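Periplasmic branched-chain amino acid-binding protein (Burkholderia mallei, PDB 3I09) probably binds branched-chain amino acids or related small ligands in the periplasm for an ABC transporter, and holds acetoacetic acid in this crystal. Local coordinates at residues G24-E27 against A28-A32; R262-A265 against Q266-F269. All coordinates share one frame; numbering follows the deposited sequence. Where two conformers were deposited one is given.

Interaction 1: residues G24-E27 against A28-A32; sequences GGLE and AIKMA. With EDO (1,2-ethanediol), chain J.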
loop_
_atom_site.group_PDB
_atom_site.type_symbol
_atom_site.label_atom_id
_atom_site.label_comp_id
_atom_site.label_asym_id
_atom_site.label_seq_id
_atom_site.Cartn_x
_atom_site.Cartn_y
_atom_site.Cartn_z
ATOM N N GLY A 24 0.317 8.172 12.188
ATOM C CA GLY A 24 1.378 8.780 11.389
ATOM C C GLY A 24 0.876 9.259 10.045
ATOM O O GLY A 24 1.234 10.326 9.558
ATOM N N GLY A 25 0.009 8.465 9.465
ATOM C CA GLY A 25 -0.621 8.821 8.183
ATOM C C GLY A 25 -1.499 10.034 8.332
ATOM O O GLY A 25 -1.501 10.911 7.473
ATOM N N LEU A 26 -2.258 10.086 9.434
ATOM C CA LEU A 26 -3.102 11.246 9.751
ATOM C C LEU A 26 -2.246 12.502 9.904
ATOM O O LEU A 26 -2.553 13.563 9.347
ATOM C CB LEU A 26 -3.894 10.984 11.037
ATOM C CG LEU A 26 -4.740 12.168 11.554
ATOM C CD1 LEU A 26 -5.765 12.715 10.532
ATOM C CD2 LEU A 26 -5.418 11.799 12.894
ATOM N N GLU A 27 -1.140 12.368 10.642
ATOM C CA GLU A 27 -0.211 13.482 10.804
ATOM C C GLU A 27 0.318 14.013 9.430
ATOM O O GLU A 27 0.383 15.245 9.190
ATOM C CB GLU A 27 0.961 13.038 11.681
ATOM C CG GLU A 27 1.748 14.180 12.253
ATOM C CD GLU A 27 2.728 14.781 11.268
ATOM O OE1 GLU A 27 3.266 14.027 10.404
ATOM O OE2 GLU A 27 2.955 16.009 11.375
ATOM N N ALA A 28 0.679 13.088 8.552
ATOM C CA ALA A 28 1.161 13.413 7.212
ATOM C C ALA A 28 0.092 14.148 6.388
ATOM O O ALA A 28 0.377 15.136 5.704
ATOM C CB ALA A 28 1.647 12.143 6.518
ATOM N N ILE A 29 -1.157 13.706 6.505
ATOM C CA ILE A 29 -2.283 14.391 5.863
ATOM C C ILE A 29 -2.458 15.815 6.377
ATOM O O ILE A 29 -2.618 16.743 5.595
ATOM C CB ILE A 29 -3.586 13.589 5.993
ATOM C CG1 ILE A 29 -3.519 12.364 5.092
ATOM C CG2 ILE A 29 -4.821 14.482 5.697
ATOM C CD1 ILE A 29 -4.607 11.276 5.329
ATOM N N LYS A 30 -2.422 15.994 7.693
ATOM C CA LYS A 30 -2.544 17.317 8.260
ATOM C C LYS A 30 -1.370 18.212 7.852
ATOM O O LYS A 30 -1.586 19.384 7.629
ATOM C CB LYS A 30 -2.760 17.258 9.793
ATOM C CG LYS A 30 -4.121 16.599 10.111
ATOM C CD LYS A 30 -4.416 16.436 11.588
ATOM C CE LYS A 30 -4.716 17.805 12.249
ATOM N NZ LYS A 30 -5.984 18.474 11.771
HETATM N N MSE A 31 -0.153 17.660 7.749
HETATM C CA MSE A 31 0.979 18.481 7.304
HETATM C C MSE A 31 0.763 18.931 5.867
HETATM O O MSE A 31 1.023 20.079 5.562
HETATM C CB MSE A 31 2.309 17.747 7.436
HETATM C CG MSE A 31 2.789 17.587 8.855
HETATM SE SE MSE A 31 4.567 16.769 8.856
HETATM C CE MSE A 31 5.275 18.015 7.590
ATOM N N ALA A 32 0.278 18.042 4.998
ATOM C CA ALA A 32 0.001 18.409 3.590
ATOM C C ALA A 32 -1.040 19.541 3.508
ATOM O O ALA A 32 -0.916 20.434 2.717
ATOM C CB ALA A 32 -0.503 17.183 2.798
HETATM C C1 EDO J . -7.792 20.965 10.184
HETATM O O1 EDO J . -8.710 19.862 10.388
HETATM C C2 EDO J . -6.901 20.741 8.969
HETATM O O2 EDO J . -5.887 19.729 9.238
#
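L26 and K30 lie side by side one turn apart on helix 22-36. It is the connection of a beta-alpha-beta crossover between parallel strands 5-11 and 43-51 in the type I periplasmic binding protein fold. Regular i to i+4 backbone bonds join the two segments; the straightest runs from K30 N to L26 O (2.9 Å, 166° at the hydrogen). L26 and I29 turn into the sheet and meet F9 and V47. L26 CG is anti to the backbone N (chi1 175°), and CD1 rests against K30 CD at 4.1 Å. G25 has no side chain, and I29 CG1 lies beside its carbonyl oxygen, 3.4 Å from G25 O. K30 runs beside L26 and then bends at its last two torsions. There NZ donates to O2 of an ethanediol, probably from the crystallisation liquor (2.8 Å), which also bonds V47 N. E27 leaves the helix on another side, toward helix 259-272. Its chi2 is bent (-80°), which turns the carboxylate along the helix toward M31, a selenomethionine one turn on. E27 OE2 approaches M31 CG and SE, but M31 has two conformers and these short distances are doubtful. E27 OE1 is buried and has no polar partner in the model. It sits 3.3 Å from A28 N, at an angle too poor for a hydrogen bond; that N-H instead goes to G24 O at 3.0 Å.

Interaction 2: residues R262-A265 against Q266-F269; sequences RQWA and QRYF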
loop_
_atom_site.group_PDB
_atom_site.type_symbol
_atom_site.label_atom_id
_atom_site.label_comp_id
_atom_site.label_asym_id
_atom_site.label_seq_id
_atom_site.Cartn_x
_atom_site.Cartn_y
_atom_site.Cartn_z
ATOM N N ARG A 262 14.586 12.566 1.708
ATOM C CA ARG A 262 15.219 12.779 3.003
ATOM C C ARG A 262 14.691 14.050 3.656
ATOM O O ARG A 262 14.453 14.108 4.860
ATOM C CB ARG A 262 16.746 12.898 2.855
ATOM C CG ARG A 262 17.472 11.593 2.522
ATOM C CD ARG A 262 19.005 11.854 2.158
ATOM N NE ARG A 262 19.464 10.743 1.308
ATOM C CZ ARG A 262 19.996 10.845 0.097
ATOM N NH1 ARG A 262 20.275 12.035 -0.455
ATOM N NH2 ARG A 262 20.312 9.731 -0.551
ATOM N N GLN A 263 14.565 15.108 2.872
ATOM C CA GLN A 263 14.138 16.390 3.429
ATOM C C GLN A 263 12.702 16.306 3.962
ATOM O O GLN A 263 12.405 16.824 5.038
ATOM C CB GLN A 263 14.339 17.521 2.404
ATOM C CG GLN A 263 15.850 17.831 2.287
ATOM C CD GLN A 263 16.262 19.029 1.416
ATOM O OE1 GLN A 263 15.759 19.244 0.308
ATOM N NE2 GLN A 263 17.231 19.785 1.916
ATOM N N TRP A 264 11.821 15.626 3.230
ATOM C CA TRP A 264 10.474 15.423 3.752
ATOM C C TRP A 264 10.467 14.523 4.991
ATOM O O TRP A 264 9.780 14.812 5.980
ATOM C CB TRP A 264 9.544 14.868 2.672
ATOM C CG TRP A 264 8.164 14.811 3.183
ATOM C CD1 TRP A 264 7.297 15.852 3.240
ATOM C CD2 TRP A 264 7.480 13.679 3.780
ATOM N NE1 TRP A 264 6.124 15.455 3.802
ATOM C CE2 TRP A 264 6.208 14.136 4.163
ATOM C CE3 TRP A 264 7.830 12.354 4.047
ATOM C CZ2 TRP A 264 5.256 13.308 4.753
ATOM C CZ3 TRP A 264 6.864 11.506 4.607
ATOM C CH2 TRP A 264 5.609 12.003 4.996
ATOM N N ALA A 265 11.288 13.476 4.977
ATOM C CA ALA A 265 11.375 12.558 6.096
ATOM C C ALA A 265 11.857 13.246 7.357
ATOM O O ALA A 265 11.388 12.924 8.455
ATOM C CB ALA A 265 12.276 11.348 5.771
ATOM N N GLN A 266 12.731 14.232 7.195
ATOM C CA GLN A 266 13.169 15.036 8.343
ATOM C C GLN A 266 12.025 15.788 9.003
ATOM O O GLN A 266 11.965 15.866 10.244
ATOM C CB GLN A 266 14.245 16.041 7.904
ATOM C CG GLN A 266 15.614 15.425 7.681
ATOM C CD GLN A 266 16.635 16.476 7.307
ATOM O OE1 GLN A 266 16.393 17.303 6.435
ATOM N NE2 GLN A 266 17.787 16.458 7.978
ATOM N N ARG A 267 11.141 16.385 8.184
ATOM C CA ARG A 267 9.943 17.091 8.689
ATOM C C ARG A 267 8.992 16.136 9.392
ATOM O O ARG A 267 8.436 16.441 10.466
ATOM C CB ARG A 267 9.230 17.810 7.568
ATOM C CG ARG A 267 10.128 18.835 6.866
ATOM C CD ARG A 267 9.394 19.625 5.817
ATOM N NE ARG A 267 8.318 20.395 6.434
ATOM C CZ ARG A 267 7.093 20.517 5.920
ATOM N NH1 ARG A 267 6.782 19.948 4.778
ATOM N NH2 ARG A 267 6.175 21.207 6.576
ATOM N N TYR A 268 8.807 14.956 8.803
ATOM C CA TYR A 268 8.013 13.906 9.469
ATOM C C TYR A 268 8.584 13.454 10.825
ATOM O O TYR A 268 7.875 13.400 11.829
ATOM C CB TYR A 268 7.830 12.732 8.509
ATOM C CG TYR A 268 6.939 11.625 9.033
ATOM C CD1 TYR A 268 7.461 10.569 9.777
ATOM C CD2 TYR A 268 5.568 11.649 8.787
ATOM C CE1 TYR A 268 6.625 9.548 10.251
ATOM C CE2 TYR A 268 4.718 10.652 9.256
ATOM C CZ TYR A 268 5.246 9.599 9.970
ATOM O OH TYR A 268 4.417 8.615 10.448
ATOM N N PHE A 269 9.882 13.159 10.843
ATOM C CA PHE A 269 10.559 12.714 12.039
ATOM C C PHE A 269 10.486 13.760 13.152
ATOM O O PHE A 269 10.316 13.411 14.336
ATOM C CB PHE A 269 12.025 12.381 11.703
ATOM C CG PHE A 269 12.771 11.811 12.861
ATOM C CD1 PHE A 269 13.383 12.625 13.751
ATOM C CD2 PHE A 269 12.841 10.433 13.046
ATOM C CE1 PHE A 269 14.058 12.090 14.858
ATOM C CE2 PHE A 269 13.485 9.907 14.132
ATOM C CZ PHE A 269 14.097 10.718 15.034
HETATM O O HOH W 1 13.918 19.085 5.975
#
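R262 O accepts from Q266 N, and A265 O from F269 N at 2.8 Å, in the regular i to i+4 ladder of helix 259-272. Y268 N to W264 O is nearly straight, with 167° at the hydrogen. R267 N to Q263 O is weak at 3.4 Å. Q263 O has a second donor, a water at 2.9 Å that also donates to Q266 OE1 (3.1 Å). The extended Q266 chain passes R262 O, with CG 3.3 Å away. W264 and Y268, one turn apart, lie on the same buried side of the helix. Both set CG anti to the backbone N, and their rings meet obliquely, planes at 33°, with W264 CH2 3.8 Å from Y268 CD2. Y268 CB lies over one face of the indole, toward its rim. F317 stacks on W264, and Y284 meets it edge-to-face. R267 bends at chi3, and its NH1 forms a salt bridge to D35 of helix 22-36. The helix is thus amphipathic. Its aromatic side is held by apolar packing, on the exposed side a water links Q263 O to Q266 OE1, and the arginine ties it by charge to the neighbouring helix.

Overall arrangement
Interaction 1 on helix 22-36 comes early in the chain, and interaction 2 on helix 259-272 comes late. They lie about 12 Å apart, centre to centre, and the two helices touch. Y268 OH reaches G24 CA at 3.2 Å, where the glycine has no side chain to intervene. W264 CZ2 packs near A28 CB, and Y268 CD2 lies near E27 OE1. Helix 278-297 touches both helices, with Y284 in contact with A32, R267 and W264. Helix 22-36 follows the loop that supplies the pocket residues Y17 and I20; G25 is about 12 Å from acetoacetic acid. The contacts therefore join distant parts of the sequence at the N-terminal lobe, near the pocket but without lining it.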